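Local coordinates for MutT/nudix family protein (Shewanella oneidensis, PDB 3GZ5) that probably acts as an ADP-ribose-dependent transcriptional regulator of NAD metabolism, pairing a Nudix domain with a winged-helix domain that binds DNA, at residues Thr63-Glu66 with Gln70-Leu73. Residues are numbered along the deposited sequence; the frame is centred on the assembly and turned at random.
Sequences TCDE and QTVL
D65 meets T71 across the loop that leads into helix 68-80, its carboxylate lying against the threonine hydroxyl, with OD2 of D65 2.9 Å from OG1 of T71. The two side chains cross at about a right angle, and the methyl CG2 of T71 also packs against that oxygen, 3.6 Å from D65 OD2. With CG placed beside the backbone N and anti to the carbonyl carbon (chi1 -53°), the D65 carboxylate reaches the helix. Its other oxygen, OD1, accepts a 2.7 Å bond from a water, which also gives a weak 3.2 Å hydrogen bond to Q70 O, though more acceptors surround it than it has protons to give. Beside this pair, Q70 runs alongside E66; the side chains point the same way, Q70 CD lies 4.1 Å from E66 CB, and the amide and carboxylate planes are 34° apart.

Partners from outside the two segments fix the carboxylate: R74, one turn further along the helix, forms a salt bridge with OD2 of D65, and the backbone N of D61 donates to the same oxygen; the hydroxyl of T71 bonds to S67 O. W103 of the second subunit donates a hydrogen bond from NE1 to the carbonyl O of D65, bringing the dimer interface to this loop.

Replacing D65 by an alanine removes the carboxylate, and R74 would probably lose this counter-charge and D61 N its acceptor, freeing the loop to shift against the helix. In this example of the loop and helix of the Nudix loop-helix-loop motif, a single buried carboxylate joins the two, its charge probably stabilised by R74 and polar neighbours.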
loop_
_atom_site.group_PDB
_atom_site.type_symbol
_atom_site.label_atom_id
_atom_site.label_comp_id
_atom_site.label_asym_id
_atom_site.label_seq_id
_atom_site.Cartn_x
_atom_site.Cartn_y
_atom_site.Cartn_z
ATOM N N THR B 63 1.129 -2.226 -26.565
ATOM C CA THR B 63 0.674 -3.187 -27.560
ATOM C C THR B 63 0.427 -4.565 -26.935
ATOM O O THR B 63 -0.179 -5.435 -27.572
ATOM C CB THR B 63 1.651 -3.308 -28.755
ATOM O OG1 THR B 63 2.811 -4.041 -28.356
ATOM C CG2 THR B 63 2.065 -1.922 -29.253
ATOM N N CYS B 64 0.888 -4.762 -25.698
ATOM C CA CYS B 64 0.661 -6.037 -25.036
ATOM C C CYS B 64 0.204 -5.930 -23.574
ATOM O O CYS B 64 -0.435 -6.842 -23.077
ATOM C CB CYS B 64 1.865 -6.960 -25.199
ATOM S SG CYS B 64 3.362 -6.354 -24.487
ATOM N N ASP B 65 0.482 -4.807 -22.917
ATOM C CA ASP B 65 0.051 -4.570 -21.533
ATOM C C ASP B 65 -1.265 -3.813 -21.510
ATOM O O ASP B 65 -1.362 -2.725 -22.081
ATOM C CB ASP B 65 1.073 -3.721 -20.765
ATOM C CG ASP B 65 2.470 -4.263 -20.819
ATOM O OD1 ASP B 65 2.673 -5.472 -21.017
ATOM O OD2 ASP B 65 3.397 -3.456 -20.637
ATOM N N GLU B 66 -2.263 -4.360 -20.823
ATOM C CA GLU B 66 -3.556 -3.683 -20.659
ATOM C C GLU B 66 -3.717 -3.042 -19.262
ATOM O O GLU B 66 -4.611 -2.231 -19.044
ATOM C CB GLU B 66 -4.697 -4.661 -20.927
ATOM C CG GLU B 66 -4.517 -5.426 -22.241
ATOM C CD GLU B 66 -5.813 -6.001 -22.776
ATOM O OE1 GLU B 66 -6.401 -5.364 -23.686
ATOM O OE2 GLU B 66 -6.249 -7.077 -22.285
ATOM N N GLN B 70 -0.238 -6.402 -15.637
ATOM C CA GLN B 70 0.234 -7.112 -16.837
ATOM C C GLN B 70 1.653 -6.649 -17.202
ATOM O O GLN B 70 2.509 -7.444 -17.533
ATOM C CB GLN B 70 -0.753 -6.952 -17.987
ATOM C CG GLN B 70 -2.100 -7.606 -17.668
ATOM C CD GLN B 70 -3.063 -7.749 -18.857
ATOM O OE1 GLN B 70 -4.167 -8.309 -18.715
ATOM N NE2 GLN B 70 -2.664 -7.247 -20.015
ATOM N N THR B 71 1.922 -5.358 -17.075
ATOM C CA THR B 71 3.273 -4.860 -17.272
ATOM C C THR B 71 4.309 -5.578 -16.377
ATOM O O THR B 71 5.281 -6.111 -16.884
ATOM C CB THR B 71 3.337 -3.347 -17.078
ATOM O OG1 THR B 71 2.397 -2.725 -17.985
ATOM C CG2 THR B 71 4.772 -2.844 -17.340
ATOM N N VAL B 72 4.073 -5.621 -15.069
ATOM C CA VAL B 72 5.036 -6.221 -14.147
ATOM C C VAL B 72 5.152 -7.755 -14.272
ATOM O O VAL B 72 6.220 -8.305 -14.048
ATOM C CB VAL B 72 4.809 -5.751 -12.660
ATOM C CG1 VAL B 72 3.567 -6.404 -12.027
ATOM C CG2 VAL B 72 6.084 -5.975 -11.822
ATOM N N LEU B 73 4.078 -8.426 -14.667
ATOM C CA LEU B 73 4.097 -9.882 -14.849
ATOM C C LEU B 73 4.866 -10.277 -16.112
ATOM O O LEU B 73 5.587 -11.297 -16.128
ATOM C CB LEU B 73 2.674 -10.455 -14.899
ATOM C CG LEU B 73 1.826 -10.362 -13.624
ATOM C CD1 LEU B 73 0.409 -10.845 -13.864
ATOM C CD2 LEU B 73 2.468 -11.120 -12.468
HETATM O O HOH W 1 1.682 -7.945 -20.545
#